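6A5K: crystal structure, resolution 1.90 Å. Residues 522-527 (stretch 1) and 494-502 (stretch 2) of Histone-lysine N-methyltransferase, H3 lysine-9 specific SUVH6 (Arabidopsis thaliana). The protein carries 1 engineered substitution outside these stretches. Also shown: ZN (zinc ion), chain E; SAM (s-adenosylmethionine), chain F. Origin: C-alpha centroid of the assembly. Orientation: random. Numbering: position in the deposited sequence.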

# COMPACT_ATOMS: atom_id res chain seq x y z
N CYS A 522 0.90 19.42 -2.05
CA CYS A 522 1.56 19.76 -0.78
C CYS A 522 0.97 21.01 -0.12
O CYS A 522 0.71 22.02 -0.78
CB CYS A 522 3.06 19.94 -1.01
SG CYS A 522 4.02 20.29 0.47
N ARG A 523 0.77 20.95 1.19
CA ARG A 523 0.24 22.07 1.95
C ARG A 523 1.36 23.01 2.41
O ARG A 523 1.12 23.96 3.16
CB ARG A 523 -0.60 21.54 3.10
CG ARG A 523 -1.68 20.56 2.58
CD ARG A 523 -2.75 20.18 3.60
NE ARG A 523 -2.30 19.15 4.52
CZ ARG A 523 -2.23 17.85 4.23
NH1 ARG A 523 -2.58 17.40 3.03
NH2 ARG A 523 -1.81 17.00 5.15
N ARG A 524 2.57 22.71 1.95
CA ARG A 524 3.72 23.63 1.93
C ARG A 524 4.43 23.83 3.28
O ARG A 524 5.63 24.08 3.31
CB ARG A 524 3.31 25.00 1.37
CG ARG A 524 2.80 24.96 -0.07
CD ARG A 524 3.69 24.12 -0.99
NE ARG A 524 5.06 24.63 -1.09
CZ ARG A 524 5.42 25.66 -1.85
NH1 ARG A 524 4.51 26.32 -2.56
NH2 ARG A 524 6.69 26.05 -1.88
N ARG A 525 3.69 23.73 4.38
CA ARG A 525 4.31 23.87 5.70
C ARG A 525 4.10 22.61 6.53
O ARG A 525 3.00 22.04 6.54
CB ARG A 525 3.74 25.08 6.44
CG ARG A 525 4.44 26.39 6.08
CD ARG A 525 3.89 27.58 6.85
NE ARG A 525 4.11 27.47 8.29
CZ ARG A 525 3.62 28.31 9.19
NH1 ARG A 525 2.88 29.34 8.81
NH2 ARG A 525 3.88 28.13 10.48
N LEU A 526 5.16 22.17 7.20
CA LEU A 526 5.05 21.05 8.13
C LEU A 526 4.40 21.55 9.42
O LEU A 526 3.57 20.87 10.02
CB LEU A 526 6.43 20.44 8.41
CG LEU A 526 6.49 19.10 9.15
CD1 LEU A 526 5.79 18.00 8.36
CD2 LEU A 526 7.93 18.71 9.45
N TYR A 527 4.79 22.75 9.84
CA TYR A 527 4.11 23.47 10.91
C TYR A 527 4.35 24.97 10.81
O TYR A 527 5.13 25.42 9.95
CB TYR A 527 4.53 22.95 12.29
CG TYR A 527 6.01 22.97 12.58
CD1 TYR A 527 6.74 21.79 12.61
CD2 TYR A 527 6.68 24.16 12.83
CE1 TYR A 527 8.09 21.79 12.88
CE2 TYR A 527 8.04 24.17 13.09
CZ TYR A 527 8.74 22.99 13.12
OH TYR A 527 10.09 22.99 13.39
ZN ZN E . 3.82 18.39 1.75
N SAM F . 13.49 12.33 9.20
CA SAM F . 13.57 11.97 10.62
C SAM F . 14.97 11.53 11.06
O SAM F . 15.15 11.07 12.20
OXT SAM F . 15.93 11.62 10.30
CB SAM F . 12.56 10.88 10.95
CG SAM F . 11.16 11.45 11.11
SD SAM F . 11.14 12.49 12.59
CE SAM F . 9.79 11.69 13.46
C5' SAM F . 10.28 13.99 12.11
C4' SAM F . 11.24 14.98 11.49
O4' SAM F . 11.57 14.58 10.17
C3' SAM F . 10.61 16.36 11.38
O3' SAM F . 10.84 17.12 12.54
C2' SAM F . 11.34 16.92 10.18
O2' SAM F . 12.60 17.37 10.61
C1' SAM F . 11.56 15.70 9.32
N9 SAM F . 10.45 15.57 8.34
C8 SAM F . 9.53 14.56 8.27
N7 SAM F . 8.68 14.82 7.24
C5 SAM F . 9.05 15.99 6.66
C6 SAM F . 8.55 16.72 5.59
N6 SAM F . 7.49 16.30 4.90
N1 SAM F . 9.15 17.92 5.25
C2 SAM F . 10.25 18.37 5.95
N3 SAM F . 10.75 17.64 7.01
C4 SAM F . 10.17 16.47 7.35
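Stretch 2 494-502: YDYNYALDQ

Stretch 2 lies along stretch 1 as an irregular strip of loop: neither segment forms a regular helix or strand, and no backbone hydrogen bond joins them. The two segments head broadly the same way, but obliquely, Asp-495 meeting Arg-523 at one end and Leu-500 and Asp-501 meeting Arg-525 and Tyr-527 at the other. The contact buries 486 Å² in all.

Leu-500 has the most surface covered on its side, 75 Å², against 73 Å² for Tyr-527 and 69 Å² for Arg-525, which lead stretch 1. It occupies the second position of a type II beta turn from Ala-499 to Gln-502, and its backbone comes close enough to Tyr-527 to leave Leu-500 CA and Tyr-527 CA 4.6 Å apart. Its CA-to-CB bond points sideways, but the m,t rotamer brings Leu-500 CD2 to 3.6 Å from Tyr-527 CA and 3.9 Å from Arg-525 CB, so one methyl packs against both residues.

Asp-501, next in the turn, has positive phi and a CB pointing away, yet its carboxylate comes back to Arg-525. Arg-525 NH2 donates to Asp-501 OD1 at 3.0 Å in a salt bridge, with OD1 at the guanidinium edge. The same arginine is engaged from its own stretch, Arg-525 NE donating to Tyr-527 O at 2.8 Å.

Tyr-527 also packs on Tyr-498, Tyr-527 CD1 to Tyr-498 CD2 at 4.0 Å, with the Tyr-498 atom at the edge of the Tyr-527 ring. Tyr-498 continues to Leu-526, Leu-526 O lying 3.4 Å from Tyr-498 CD2, while a water links Leu-526 O to Tyr-498 N. Leu-526 CD1 then reaches Tyr-496 CD2 at 4.1 Å. At the far end, Arg-523 NH2 and Asp-495 OD1 form a second salt bridge at 3.2 Å, bridged also by water. The pattern is a largely apolar middle, with one water-linked carbonyl, flanked by two arginine–aspartate pairs.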

# COMPACT_ATOMS: atom_id res chain seq x y z
N TYR A 494 2.98 9.04 6.59
CA TYR A 494 1.61 9.33 7.00
C TYR A 494 1.48 10.82 7.27
O TYR A 494 2.47 11.56 7.25
CB TYR A 494 1.20 8.53 8.25
CG TYR A 494 2.00 8.89 9.48
CD1 TYR A 494 3.25 8.33 9.70
CD2 TYR A 494 1.50 9.79 10.42
CE1 TYR A 494 3.99 8.66 10.81
CE2 TYR A 494 2.26 10.13 11.55
CZ TYR A 494 3.50 9.55 11.73
OH TYR A 494 4.27 9.86 12.84
N ASP A 495 0.25 11.26 7.53
CA ASP A 495 -0.04 12.67 7.78
C ASP A 495 0.24 13.05 9.25
O ASP A 495 -0.47 12.62 10.15
CB ASP A 495 -1.50 12.96 7.42
CG ASP A 495 -1.92 14.38 7.72
OD1 ASP A 495 -1.05 15.28 7.75
OD2 ASP A 495 -3.13 14.60 7.94
N TYR A 496 1.28 13.85 9.47
CA TYR A 496 1.66 14.28 10.83
C TYR A 496 0.57 15.09 11.52
O TYR A 496 0.50 15.13 12.75
CB TYR A 496 2.94 15.11 10.81
CG TYR A 496 4.23 14.32 10.80
CD1 TYR A 496 4.25 12.97 10.49
CD2 TYR A 496 5.44 14.94 11.12
CE1 TYR A 496 5.45 12.25 10.48
CE2 TYR A 496 6.63 14.24 11.12
CZ TYR A 496 6.63 12.90 10.80
OH TYR A 496 7.83 12.22 10.80
N ASN A 497 -0.23 15.77 10.71
CA ASN A 497 -1.43 16.44 11.20
C ASN A 497 -1.16 17.60 12.16
O ASN A 497 -2.03 17.96 12.96
CB ASN A 497 -2.36 15.40 11.86
CG ASN A 497 -3.80 15.87 11.96
OD1 ASN A 497 -4.32 16.53 11.06
ND2 ASN A 497 -4.46 15.54 13.08
N TYR A 498 0.03 18.19 12.09
CA TYR A 498 0.35 19.36 12.91
C TYR A 498 -0.52 20.54 12.51
O TYR A 498 -0.69 20.80 11.32
CB TYR A 498 1.82 19.78 12.79
CG TYR A 498 2.87 18.80 13.26
CD1 TYR A 498 2.63 17.92 14.31
CD2 TYR A 498 4.13 18.79 12.68
CE1 TYR A 498 3.62 17.03 14.75
CE2 TYR A 498 5.12 17.92 13.11
CZ TYR A 498 4.86 17.04 14.14
OH TYR A 498 5.85 16.18 14.55
N ALA A 499 -1.05 21.27 13.48
CA ALA A 499 -1.72 22.53 13.19
C ALA A 499 -0.68 23.60 12.92
O ALA A 499 0.34 23.67 13.61
CB ALA A 499 -2.62 22.94 14.34
N LEU A 500 -0.92 24.43 11.91
CA LEU A 500 0.05 25.47 11.54
C LEU A 500 0.10 26.58 12.59
O LEU A 500 -0.93 26.96 13.16
CB LEU A 500 -0.28 26.05 10.17
CG LEU A 500 -0.15 25.11 8.97
CD1 LEU A 500 -0.05 25.89 7.66
CD2 LEU A 500 1.04 24.17 9.12
N ASP A 501 1.31 27.08 12.83
CA ASP A 501 1.57 28.12 13.83
C ASP A 501 1.24 27.63 15.24
O ASP A 501 0.97 28.44 16.13
CB ASP A 501 0.79 29.40 13.50
CG ASP A 501 1.27 30.07 12.21
OD1 ASP A 501 2.49 30.25 12.04
OD2 ASP A 501 0.41 30.40 11.37
N GLN A 502 1.30 26.32 15.42
CA GLN A 502 1.03 25.66 16.69
C GLN A 502 -0.31 26.07 17.30
O GLN A 502 -1.36 25.96 16.65
CB GLN A 502 2.16 25.93 17.70
CG GLN A 502 3.55 25.99 17.07
CD GLN A 502 4.65 25.60 18.05
OE1 GLN A 502 4.40 25.48 19.25
NE2 GLN A 502 5.87 25.43 17.55
O HOH W 1 -1.81 17.76 7.78
O HOH W 2 1.99 18.53 9.66